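Local coordinates for cellulose-binding protein (Saccharophagus degradans, PDB 2X32) that binds a long polyisoprenoid diphosphate through its YceI-like domain and is implicated in plant cell wall breakdown, at residues A128-V133 / V173-A178. Residues are numbered along the deposited sequence; the frame is centred on the assembly and turned at random.
Sequences ATRIMV and VLFYEA. With OTP ((2E,6E,10E,14E,18E,22E,26E)-3,7,11,15,19,23,27,31-octamethyldotriaconta-2,6,10,14,18,22,26,30-octaenyl trihydrogen diphosphate), chain C.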
# COMPACT_ATOMS: atom_id res chain seq x y z
N ALA A 128 -24.76 -4.58 -0.93
CA ALA A 128 -25.00 -5.10 0.41
C ALA A 128 -23.81 -5.81 1.01
O ALA A 128 -23.72 -5.90 2.22
CB ALA A 128 -26.22 -6.04 0.44
N THR A 129 -22.86 -6.28 0.17
CA THR A 129 -21.70 -7.02 0.64
C THR A 129 -20.35 -6.40 0.29
O THR A 129 -19.33 -6.86 0.81
CB THR A 129 -21.69 -8.43 0.06
OG1 THR A 129 -21.77 -8.31 -1.36
CG2 THR A 129 -22.91 -9.22 0.53
N ARG A 130 -20.30 -5.37 -0.54
CA ARG A 130 -19.01 -4.92 -1.09
C ARG A 130 -18.74 -3.48 -0.76
O ARG A 130 -19.65 -2.67 -0.87
CB ARG A 130 -18.99 -5.10 -2.61
CG ARG A 130 -17.67 -4.89 -3.28
CD ARG A 130 -17.83 -5.14 -4.80
NE ARG A 130 -16.61 -5.05 -5.57
CZ ARG A 130 -15.70 -6.00 -5.68
NH1 ARG A 130 -15.75 -7.13 -4.99
NH2 ARG A 130 -14.68 -5.81 -6.46
N ILE A 131 -17.51 -3.19 -0.33
CA ILE A 131 -17.10 -1.84 -0.07
C ILE A 131 -15.79 -1.55 -0.81
O ILE A 131 -15.03 -2.47 -1.15
CB ILE A 131 -16.96 -1.57 1.46
CG1 ILE A 131 -15.79 -2.36 2.00
CG2 ILE A 131 -18.29 -1.81 2.21
CD1 ILE A 131 -15.51 -2.11 3.49
N MET A 132 -15.57 -0.28 -1.09
CA MET A 132 -14.38 0.23 -1.76
C MET A 132 -13.67 1.22 -0.82
O MET A 132 -14.31 2.18 -0.31
CB MET A 132 -14.76 0.90 -3.08
CG MET A 132 -13.56 1.44 -3.84
SD MET A 132 -14.02 2.26 -5.40
CE MET A 132 -15.21 3.48 -4.87
N VAL A 133 -12.37 0.99 -0.62
CA VAL A 133 -11.56 1.81 0.27
C VAL A 133 -10.38 2.36 -0.47
O VAL A 133 -9.63 1.64 -1.11
CB VAL A 133 -11.06 1.00 1.51
CG1 VAL A 133 -10.34 1.90 2.51
CG2 VAL A 133 -12.25 0.29 2.19
N VAL A 173 -6.73 1.41 -4.44
CA VAL A 173 -8.19 1.17 -4.43
C VAL A 173 -8.36 -0.29 -4.02
O VAL A 173 -7.92 -1.21 -4.72
CB VAL A 173 -8.83 1.44 -5.78
CG1 VAL A 173 -10.35 1.14 -5.70
CG2 VAL A 173 -8.55 2.92 -6.23
N LEU A 174 -8.98 -0.50 -2.87
CA LEU A 174 -9.15 -1.82 -2.27
C LEU A 174 -10.63 -2.17 -2.26
O LEU A 174 -11.46 -1.31 -1.88
CB LEU A 174 -8.62 -1.82 -0.85
CG LEU A 174 -7.18 -1.36 -0.71
CD1 LEU A 174 -6.81 -1.29 0.75
CD2 LEU A 174 -6.13 -2.17 -1.49
N PHE A 175 -10.96 -3.38 -2.65
CA PHE A 175 -12.34 -3.83 -2.59
C PHE A 175 -12.44 -4.93 -1.58
O PHE A 175 -11.65 -5.89 -1.63
CB PHE A 175 -12.75 -4.34 -3.97
CG PHE A 175 -12.80 -3.26 -5.01
CD1 PHE A 175 -13.96 -2.50 -5.22
CD2 PHE A 175 -11.69 -2.96 -5.78
CE1 PHE A 175 -13.98 -1.47 -6.15
CE2 PHE A 175 -11.73 -1.93 -6.72
CZ PHE A 175 -12.85 -1.19 -6.89
N TYR A 176 -13.33 -4.77 -0.61
CA TYR A 176 -13.54 -5.77 0.43
C TYR A 176 -14.97 -6.28 0.33
O TYR A 176 -15.91 -5.52 0.07
CB TYR A 176 -13.27 -5.18 1.84
CG TYR A 176 -11.85 -4.95 2.20
CD1 TYR A 176 -11.07 -5.92 2.76
CD2 TYR A 176 -11.23 -3.72 1.97
CE1 TYR A 176 -9.75 -5.72 3.13
CE2 TYR A 176 -9.92 -3.51 2.31
CZ TYR A 176 -9.16 -4.51 2.87
OH TYR A 176 -7.85 -4.33 3.23
N GLU A 177 -15.16 -7.58 0.54
CA GLU A 177 -16.42 -8.25 0.34
C GLU A 177 -16.75 -9.13 1.53
O GLU A 177 -15.90 -9.89 1.92
CB GLU A 177 -16.25 -9.20 -0.84
CG GLU A 177 -16.37 -8.55 -2.07
CD GLU A 177 -17.77 -8.66 -2.68
OE1 GLU A 177 -18.76 -9.02 -2.01
OE2 GLU A 177 -17.86 -8.30 -3.82
N ALA A 178 -17.93 -8.89 2.08
CA ALA A 178 -18.52 -9.66 3.18
C ALA A 178 -19.18 -10.94 2.69
O ALA A 178 -19.62 -11.02 1.56
CB ALA A 178 -19.53 -8.81 3.91
O7 OTP C . 17.37 5.69 -15.56
P2 OTP C . 17.73 4.23 -15.71
O5 OTP C . 19.21 4.01 -15.95
O6 OTP C . 16.82 3.45 -16.62
O4 OTP C . 17.51 3.63 -14.18
P1 OTP C . 16.38 2.59 -13.70
O2 OTP C . 15.12 3.43 -13.53
O3 OTP C . 16.38 1.26 -14.41
O1 OTP C . 16.69 2.23 -12.15
C40 OTP C . 16.49 3.27 -11.18
C39 OTP C . 15.43 2.86 -10.15
C37 OTP C . 14.44 3.65 -9.77
C38 OTP C . 14.13 5.06 -10.29
C36 OTP C . 13.46 3.16 -8.71
C35 OTP C . 13.62 3.82 -7.36
C34 OTP C . 12.54 3.34 -6.38
C32 OTP C . 11.96 4.09 -5.43
C33 OTP C . 12.25 5.54 -5.27
C31 OTP C . 10.84 3.44 -4.60
C30 OTP C . 10.99 3.42 -3.10
C29 OTP C . 9.76 2.84 -2.41
C27 OTP C . 9.27 3.27 -1.25
C28 OTP C . 9.93 4.33 -0.37
C26 OTP C . 7.95 2.75 -0.72
C25 OTP C . 7.19 1.79 -1.60
C24 OTP C . 5.70 1.63 -1.23
C22 OTP C . 5.17 0.62 -0.55
C23 OTP C . 5.89 -0.63 -0.11
C21 OTP C . 3.70 0.69 -0.22
C20 OTP C . 3.42 0.92 1.28
C19 OTP C . 1.93 0.93 1.63
C17 OTP C . 1.20 2.01 1.91
C18 OTP C . 1.71 3.39 2.12
C16 OTP C . -0.31 1.85 2.05
C15 OTP C . -0.82 2.24 3.40
C14 OTP C . -2.23 1.75 3.63
C12 OTP C . -3.18 2.41 4.33
C13 OTP C . -2.93 3.80 4.92
C11 OTP C . -4.54 1.84 4.57
C10 OTP C . -4.91 0.60 3.85
C9 OTP C . -6.38 0.20 3.91
C7 OTP C . -6.92 -0.79 4.64
C8 OTP C . -6.15 -1.79 5.48
C6 OTP C . -8.42 -0.96 4.61
C5 OTP C . -9.14 -0.31 5.77
C4 OTP C . -10.62 -0.58 5.76
C2 OTP C . -11.53 0.32 6.15
C3 OTP C . -11.31 1.70 6.66
C1 OTP C . -12.97 -0.09 6.11
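One face of the Arg130 guanidinium is covered by Phe175, whose CB lies 3.5 Å from NH2, toward the rim of the group. The guanidinium and ring planes are 18° apart. At the guanidinium edge sits Glu177: NH1 makes a salt bridge of 2.7 Å to OE2, on that oxygen's anti lone pair. The Arg130 chain is extended from CG to NE, while Glu177 bends at CD (chi2 -96°) to meet it. The guanidinium has a second acid partner: NH2 forms a salt bridge with Asp12 on strand 7-24. An alanine at Arg130 would probably leave Glu177 and Asp12 without their shared positive mate and uncover that side of Phe175. Next along this face, Met132 lies beside Phe175, with SD 4.7 Å from the ring centroid in an oblique Met-aromatic contact. On the opposite face, Ile131 CG1 packs on Tyr176 CB at 3.8 Å. The Tyr176 hydroxyl is hydrogen-bonded to Gln48 O, and Tyr176 CE2 is 3.7 Å from C6 of the polyprenyl chain. Leu174 CD1 touches lipid C9 at 3.5 Å. Ile131-Tyr176 and Val133-Leu174 are hydrogen-bonded pairs. This antiparallel strand pair belongs to the YceI-like β-barrel, its largely apolar inner face lining the isoprenoid pocket far from the diphosphate.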